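Local structure of beta-N-acetylhexosaminidase (Bacteroides fragilis, 4PYS) at residues G8-M12 and S105-W109; N378-G384 and L427-S432; P394-K399 and N502-D506. The protein probably hydrolyses terminal N-acetylhexosamine residues from beta-linked glycans, as a glycoside hydrolase family 20 enzyme with a bound zinc ion. All coordinates share one frame. Residue numbers count along the deposited sequence, not the author numbering.

The three contacts do not touch, their centres lying 29 to 32 Å apart. Contact 2 is the most central: two neighbouring parallel strands of the catalytic barrel, held by a ladder of backbone hydrogen bonds and by aliphatic side chains. Contact 1, in the N-terminal domain, is also largely buried, but it joins an irregular chain start to the end of helix 96-109, and much of its polar pairing comes from a side-chain amide. Contact 3 is partly buried and joins two irregular segments, one ending at the C-terminus; with no backbone pairing, indole rings and their NE1 groups carry it. Along the chain contacts 2 and 3 cross, whereas contact 1 closes before either opens.

Contact 1. Residues G8-M12 and S105-W109; sequences GQIIM and SLRQW. With FMT (formic acid), chain K.
Ile11, Trp109 and Gln108 bury the most surface where the N-terminal segment 8-12, extended from Ile10 to Met12 (phi/psi -120/133 at Ile11), runs past the end of helix 96-109. This is the N-terminal domain 2 of the family 20 fold, beside helix 470-486. Residues 105-109 are helical. The CA atoms of Ile11 and Gln108 lie 5.6 Å apart, those of Gly8 and Trp109 4.6 Å. Gln108 points its CB toward the segment and, with chi1 m and chi2 t, sets its amide alongside Met12: Met12 N donates to Gln108 OE1 at 2.7 Å, and Gln108 NE2 donates to Met12 O at 3.0 Å. A glutamine suits this place because one amide both accepts and donates, pairing with the chain as a neighbouring strand would. Ile11, chi1 m and chi2 t, brings CD1 to 3.7 Å from Trp109 CE3; Ile124 of strand 117-126 also packs on it. Trp109, chi1 t, reaches the segment with its ring, Gly8 N lying over one face, and its NE1 hydrogen-bonds to Pro120 O. Gly8 N reaches Trp109 O at a very short 2.4 Å, but Gly8 is poorly ordered. A water accepts from Gln9 N at 2.9 Å and donates to Gln108 O at 3.2 Å. The chemistry implies shared duty: the Gln108 amide satisfies both backbone groups of Met12, while Lys480 serves Ile10 O and formic acid, probably from the crystallisation liquor, accepts from Ile11 N.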
# COMPACT_ATOMS: atom_id res chain seq x y z
N GLY A 8 -24.26 13.27 2.60
CA GLY A 8 -25.34 12.73 3.40
C GLY A 8 -25.04 12.91 4.87
O GLY A 8 -25.26 13.98 5.44
N GLN A 9 -24.53 11.85 5.48
CA GLN A 9 -24.06 11.94 6.85
C GLN A 9 -22.58 12.30 6.89
O GLN A 9 -22.22 13.46 7.10
CB GLN A 9 -24.33 10.63 7.60
CG GLN A 9 -23.98 9.36 6.82
CD GLN A 9 -23.81 8.16 7.71
OE1 GLN A 9 -23.08 7.23 7.37
NE2 GLN A 9 -24.48 8.17 8.86
N ILE A 10 -21.71 11.33 6.66
CA ILE A 10 -20.28 11.54 6.87
C ILE A 10 -19.41 10.90 5.79
O ILE A 10 -19.82 9.97 5.10
CB ILE A 10 -19.80 10.99 8.24
CG1 ILE A 10 -19.71 9.48 8.21
CG2 ILE A 10 -20.70 11.45 9.40
CD1 ILE A 10 -18.75 8.96 9.23
N ILE A 11 -18.20 11.42 5.68
CA ILE A 11 -17.21 10.88 4.75
C ILE A 11 -15.99 10.42 5.55
O ILE A 11 -15.52 11.15 6.42
CB ILE A 11 -16.75 11.96 3.74
CG1 ILE A 11 -17.89 12.34 2.79
CG2 ILE A 11 -15.56 11.46 2.95
CD1 ILE A 11 -17.69 13.71 2.10
N MSE A 12 -15.50 9.21 5.26
CA MSE A 12 -14.26 8.71 5.87
C MSE A 12 -13.23 8.40 4.80
O MSE A 12 -13.56 7.80 3.77
CB MSE A 12 -14.51 7.46 6.72
CG MSE A 12 -15.53 7.68 7.80
SE MSE A 12 -15.62 6.20 9.05
CE MSE A 12 -14.00 6.58 10.05
N SER A 105 -15.31 10.85 -2.18
CA SER A 105 -16.17 11.58 -1.25
C SER A 105 -17.63 11.62 -1.71
O SER A 105 -18.54 11.47 -0.90
CB SER A 105 -15.63 13.00 -0.99
OG SER A 105 -14.43 12.94 -0.23
N LEU A 106 -17.86 11.83 -3.01
CA LEU A 106 -19.22 11.85 -3.54
C LEU A 106 -19.91 10.51 -3.30
O LEU A 106 -21.11 10.46 -3.01
CB LEU A 106 -19.22 12.18 -5.04
CG LEU A 106 -18.95 13.64 -5.42
CD1 LEU A 106 -18.79 13.78 -6.94
CD2 LEU A 106 -20.07 14.54 -4.92
N ARG A 107 -19.16 9.41 -3.42
CA ARG A 107 -19.71 8.08 -3.14
C ARG A 107 -20.34 8.00 -1.76
O ARG A 107 -21.42 7.44 -1.59
CB ARG A 107 -18.60 7.03 -3.17
CG ARG A 107 -18.15 6.57 -4.52
CD ARG A 107 -17.05 5.53 -4.34
NE ARG A 107 -17.55 4.21 -3.93
CZ ARG A 107 -16.75 3.19 -3.61
NH1 ARG A 107 -15.43 3.36 -3.64
NH2 ARG A 107 -17.26 2.01 -3.28
N GLN A 108 -19.64 8.56 -0.77
CA GLN A 108 -20.10 8.52 0.61
C GLN A 108 -21.08 9.64 0.95
O GLN A 108 -21.81 9.54 1.93
CB GLN A 108 -18.91 8.57 1.57
CG GLN A 108 -18.06 7.31 1.49
CD GLN A 108 -16.96 7.28 2.52
OE1 GLN A 108 -17.14 7.71 3.66
NE2 GLN A 108 -15.80 6.76 2.12
N TRP A 109 -21.09 10.69 0.14
CA TRP A 109 -21.94 11.84 0.43
C TRP A 109 -23.37 11.62 -0.08
O TRP A 109 -24.32 12.19 0.45
CB TRP A 109 -21.33 13.12 -0.15
CG TRP A 109 -21.96 14.38 0.36
CD1 TRP A 109 -22.74 15.25 -0.35
CD2 TRP A 109 -21.87 14.90 1.69
NE1 TRP A 109 -23.14 16.29 0.47
CE2 TRP A 109 -22.63 16.09 1.73
CE3 TRP A 109 -21.23 14.47 2.86
CZ2 TRP A 109 -22.76 16.86 2.90
CZ3 TRP A 109 -21.36 15.23 4.02
CH2 TRP A 109 -22.11 16.41 4.03
C FMT K . -17.24 13.34 8.22
O1 FMT K . -16.91 13.94 9.24
O2 FMT K . -17.87 13.84 7.27
O HOH W 1 -24.52 9.59 3.65

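Contact 2. Residues N378-G384 and L427-S432; sequences NYPVICG and LILGMS
This is a parallel strand pair in the family 20 TIM-barrel catalytic domain, joining strand 381-383 to the start of strand 428-435. The short axes approach to 4.5 Å and cross at -32°. Val381 stands beside Ile428 (CA-CA 4.9 Å) and Cys383 beside Met431 (4.5 Å). Val381 and Cys383 are two residues apart but Ile428 and Met431 three; the extra residue, with Leu429 at helical angles (-83/-37), makes a beta bulge in strand 428-435. Four hydrogen bonds zip the backbones: Val381 N to Leu427 O, Leu429 N to Val381 O and Cys383 N to Gly430 O, each 2.8 Å, and Ser432 N to Cys383 O, 2.9 Å. Gly430, at phi/psi 161/-147, suits its place because a CB would jam against the preceding carbonyl. At Gly384 the reason is a neighbour: a CB would clash with Ser432 OG, 3.1 Å from Gly384 CA. On one face Val381 CB meets Ile428 CD1 and Cys383 SG meets Ile428 CG2, both at 3.8 Å. Asn378 (phi 64°) ends the preceding helix in a Schellman motif; Pro380 then packs CB on Leu429 CD1 at 4.0 Å and CG on Leu427 CD2 at 4.2 Å. Strands 356-360 and 132-138 continue the sheet: Ile382 makes backbone hydrogen bonds with Ile358 and Trp360, and Leu429 with Trp132. Helix 369-376 covers Val381 and Ile428 through Leu371, and Ser432 OG hydrogen-bonds to Gln359.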
# COMPACT_ATOMS: atom_id res chain seq x y z
N ASN A 378 20.19 11.22 6.15
CA ASN A 378 19.37 11.97 5.20
C ASN A 378 18.52 11.08 4.27
O ASN A 378 18.29 11.45 3.11
CB ASN A 378 20.25 12.91 4.37
CG ASN A 378 19.51 14.13 3.87
OD1 ASN A 378 18.85 14.84 4.64
ND2 ASN A 378 19.62 14.39 2.57
N TYR A 379 18.07 9.92 4.76
CA TYR A 379 17.19 9.05 3.98
C TYR A 379 15.74 9.39 4.31
O TYR A 379 15.38 9.48 5.48
CB TYR A 379 17.40 7.57 4.35
CG TYR A 379 18.80 7.01 4.18
CD1 TYR A 379 19.63 7.42 3.15
CD2 TYR A 379 19.28 6.04 5.06
CE1 TYR A 379 20.91 6.90 3.00
CE2 TYR A 379 20.55 5.51 4.93
CZ TYR A 379 21.37 5.94 3.90
OH TYR A 379 22.64 5.42 3.75
N PRO A 380 14.90 9.55 3.27
CA PRO A 380 13.45 9.69 3.51
C PRO A 380 12.89 8.43 4.17
O PRO A 380 13.44 7.34 3.97
CB PRO A 380 12.87 9.83 2.10
CG PRO A 380 14.01 10.28 1.25
CD PRO A 380 15.24 9.67 1.84
N VAL A 381 11.80 8.58 4.91
CA VAL A 381 11.26 7.50 5.74
C VAL A 381 9.77 7.32 5.53
O VAL A 381 9.02 8.30 5.47
CB VAL A 381 11.44 7.83 7.25
CG1 VAL A 381 10.71 6.81 8.13
CG2 VAL A 381 12.88 7.88 7.61
N ILE A 382 9.34 6.06 5.43
CA ILE A 382 7.93 5.71 5.51
C ILE A 382 7.67 5.09 6.88
O ILE A 382 8.40 4.18 7.29
CB ILE A 382 7.56 4.67 4.42
CG1 ILE A 382 7.72 5.30 3.03
CG2 ILE A 382 6.12 4.14 4.63
CD1 ILE A 382 7.95 4.26 1.93
N CYS A 383 6.67 5.61 7.60
CA CYS A 383 6.39 5.13 8.95
C CYS A 383 5.41 3.97 8.91
O CYS A 383 4.22 4.17 8.68
CB CYS A 383 5.82 6.26 9.83
SG CYS A 383 6.90 7.69 9.97
N GLY A 384 5.92 2.75 9.13
CA GLY A 384 5.08 1.57 9.05
C GLY A 384 5.34 0.61 10.19
O GLY A 384 5.58 -0.58 9.98
N LEU A 427 11.74 14.81 5.23
CA LEU A 427 12.20 13.44 5.02
C LEU A 427 11.12 12.41 5.38
O LEU A 427 11.09 11.31 4.81
CB LEU A 427 13.46 13.15 5.83
CG LEU A 427 14.80 13.73 5.37
CD1 LEU A 427 15.92 13.25 6.29
CD2 LEU A 427 15.09 13.36 3.92
N ILE A 428 10.26 12.74 6.34
CA ILE A 428 9.18 11.83 6.71
C ILE A 428 8.05 11.90 5.68
O ILE A 428 7.32 12.90 5.62
CB ILE A 428 8.61 12.15 8.10
CG1 ILE A 428 9.73 12.24 9.13
CG2 ILE A 428 7.58 11.11 8.51
CD1 ILE A 428 10.50 10.96 9.27
N LEU A 429 7.90 10.84 4.89
CA LEU A 429 7.03 10.87 3.72
C LEU A 429 5.58 10.60 4.07
O LEU A 429 4.67 11.17 3.45
CB LEU A 429 7.49 9.83 2.71
CG LEU A 429 8.88 10.04 2.12
CD1 LEU A 429 9.15 8.96 1.08
CD2 LEU A 429 9.01 11.43 1.51
N GLY A 430 5.35 9.72 5.03
CA GLY A 430 3.99 9.36 5.39
C GLY A 430 3.97 8.05 6.14
O GLY A 430 4.92 7.72 6.86
N MSE A 431 2.89 7.30 5.95
CA MSE A 431 2.60 6.12 6.74
C MSE A 431 2.22 4.95 5.86
O MSE A 431 1.68 5.13 4.76
CB MSE A 431 1.41 6.41 7.66
CG MSE A 431 1.63 7.56 8.61
SE MSE A 431 -0.01 7.87 9.63
CE MSE A 431 -0.21 6.09 10.39
N SER A 432 2.48 3.74 6.36
CA SER A 432 2.00 2.54 5.69
C SER A 432 1.15 1.70 6.63
O SER A 432 1.18 1.90 7.85
CB SER A 432 3.16 1.69 5.15
OG SER A 432 4.04 1.31 6.18
O HOH W 2 3.04 -0.86 7.60

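Contact 3. Residues P394-K399 and N502-D506; sequences PLTPWK and NYKWD
Neither segment is helix or strand: 394-399 is extended at Thr396 (-139/157) and Trp398 (-157/118) and turned at Lys399 by a phi of 51°, while at the chain's end Tyr503 (-64/139) and Lys504 (-87/104) are extended and Trp505 (-92/-5) turns. The backbones stay apart, with Thr396 CA 7.7 Å from Tyr503 CA and Trp398 CA 7.0 Å from Trp505 CA, so side chains fill the gap. Trp505, chi1 m, buries the most surface. Pro394 CB sits over its six-membered ring in a CH-pi contact, 3.9 Å from the centroid; the aliphatic proline ring can lay a CH group on that face. At the ring edge Trp505 NE1 donates to Thr396 OG1 at 2.9 Å; one water lies 2.9 Å from both Thr396 OG1 and Tyr503 N, accepting from the latter. Trp398, chi1 t, returns the pattern: Trp505 CB lies 3.7 Å from the centroid of its five-membered ring, and Trp398 NE1 donates to Asp506 OD2 at 3.3 Å. Such reciprocal use of indole faces and NE1 groups docks the chain end on the catalytic domain. Helix 447-450 lies alongside: Arg448 salt-bridges the terminal carboxylate of Asp506, and Arg449 makes a cation-pi contact with Trp398.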
# COMPACT_ATOMS: atom_id res chain seq x y z
N PRO A 394 -3.69 -9.87 15.44
CA PRO A 394 -5.12 -9.98 15.77
C PRO A 394 -5.43 -9.21 17.05
O PRO A 394 -4.51 -8.65 17.65
CB PRO A 394 -5.31 -11.48 15.99
CG PRO A 394 -3.95 -11.98 16.45
CD PRO A 394 -2.94 -11.12 15.72
N LEU A 395 -6.69 -9.15 17.46
CA LEU A 395 -7.05 -8.46 18.70
C LEU A 395 -6.84 -9.35 19.93
O LEU A 395 -6.72 -8.84 21.06
CB LEU A 395 -8.49 -7.96 18.67
CG LEU A 395 -8.74 -6.56 18.10
CD1 LEU A 395 -8.56 -6.53 16.57
CD2 LEU A 395 -10.13 -6.10 18.50
N THR A 396 -6.83 -10.66 19.72
CA THR A 396 -6.60 -11.64 20.79
C THR A 396 -5.68 -12.70 20.20
O THR A 396 -5.62 -12.84 18.99
CB THR A 396 -7.92 -12.27 21.29
OG1 THR A 396 -8.65 -12.81 20.18
CG2 THR A 396 -8.79 -11.23 21.99
N PRO A 397 -4.94 -13.44 21.05
CA PRO A 397 -3.92 -14.37 20.54
C PRO A 397 -4.43 -15.42 19.55
O PRO A 397 -5.53 -15.94 19.70
CB PRO A 397 -3.39 -15.04 21.81
CG PRO A 397 -3.61 -14.02 22.89
CD PRO A 397 -4.91 -13.35 22.52
N TRP A 398 -3.60 -15.73 18.56
CA TRP A 398 -3.94 -16.68 17.52
C TRP A 398 -2.65 -17.23 16.92
O TRP A 398 -1.85 -16.48 16.37
CB TRP A 398 -4.77 -16.00 16.42
CG TRP A 398 -5.07 -16.91 15.28
CD1 TRP A 398 -5.93 -17.98 15.27
CD2 TRP A 398 -4.50 -16.85 13.97
NE1 TRP A 398 -5.94 -18.57 14.03
CE2 TRP A 398 -5.06 -17.90 13.21
CE3 TRP A 398 -3.56 -16.01 13.36
CZ2 TRP A 398 -4.72 -18.12 11.88
CZ3 TRP A 398 -3.22 -16.23 12.03
CH2 TRP A 398 -3.80 -17.27 11.31
N LYS A 399 -2.46 -18.54 17.05
CA LYS A 399 -1.26 -19.21 16.53
C LYS A 399 0.04 -18.54 16.97
O LYS A 399 0.29 -18.41 18.17
CB LYS A 399 -1.34 -19.33 15.01
CG LYS A 399 -2.56 -20.11 14.54
CD LYS A 399 -2.43 -20.55 13.10
CE LYS A 399 -3.64 -21.35 12.65
NZ LYS A 399 -3.53 -21.75 11.21
N ASN A 502 -13.21 -16.44 22.79
CA ASN A 502 -12.88 -17.38 21.72
C ASN A 502 -13.28 -16.87 20.34
O ASN A 502 -14.03 -17.53 19.63
CB ASN A 502 -13.53 -18.74 21.99
N TYR A 503 -12.79 -15.69 19.95
CA TYR A 503 -13.06 -15.18 18.61
C TYR A 503 -12.44 -16.10 17.55
O TYR A 503 -11.33 -16.59 17.73
CB TYR A 503 -12.57 -13.74 18.43
CG TYR A 503 -13.07 -13.11 17.14
CD1 TYR A 503 -14.33 -12.53 17.07
CD2 TYR A 503 -12.29 -13.13 15.99
CE1 TYR A 503 -14.80 -11.98 15.90
CE2 TYR A 503 -12.74 -12.57 14.81
CZ TYR A 503 -14.00 -12.00 14.77
OH TYR A 503 -14.47 -11.44 13.60
N LYS A 504 -13.17 -16.33 16.47
CA LYS A 504 -12.71 -17.21 15.41
C LYS A 504 -11.86 -16.43 14.41
O LYS A 504 -12.39 -15.67 13.60
CB LYS A 504 -13.90 -17.86 14.70
CG LYS A 504 -13.52 -18.89 13.65
CD LYS A 504 -14.73 -19.73 13.24
N TRP A 505 -10.54 -16.59 14.47
CA TRP A 505 -9.66 -15.83 13.57
C TRP A 505 -9.37 -16.60 12.29
O TRP A 505 -8.71 -16.10 11.37
CB TRP A 505 -8.35 -15.47 14.28
CG TRP A 505 -8.54 -14.41 15.32
CD1 TRP A 505 -8.53 -14.56 16.67
CD2 TRP A 505 -8.81 -13.03 15.07
NE1 TRP A 505 -8.77 -13.36 17.29
CE2 TRP A 505 -8.94 -12.40 16.32
CE3 TRP A 505 -8.94 -12.26 13.91
CZ2 TRP A 505 -9.20 -11.03 16.44
CZ3 TRP A 505 -9.20 -10.91 14.03
CH2 TRP A 505 -9.33 -10.31 15.29
N ASP A 506 -9.86 -17.84 12.22
CA ASP A 506 -9.65 -18.66 11.04
C ASP A 506 -10.96 -19.23 10.48
O ASP A 506 -10.94 -20.23 9.77
CB ASP A 506 -8.65 -19.78 11.32
CG ASP A 506 -8.94 -20.50 12.61
OD1 ASP A 506 -10.13 -20.56 13.00
OD2 ASP A 506 -7.98 -21.01 13.24
OXT ASP A 506 -12.04 -18.69 10.73
O HOH W 3 -10.94 -14.02 21.52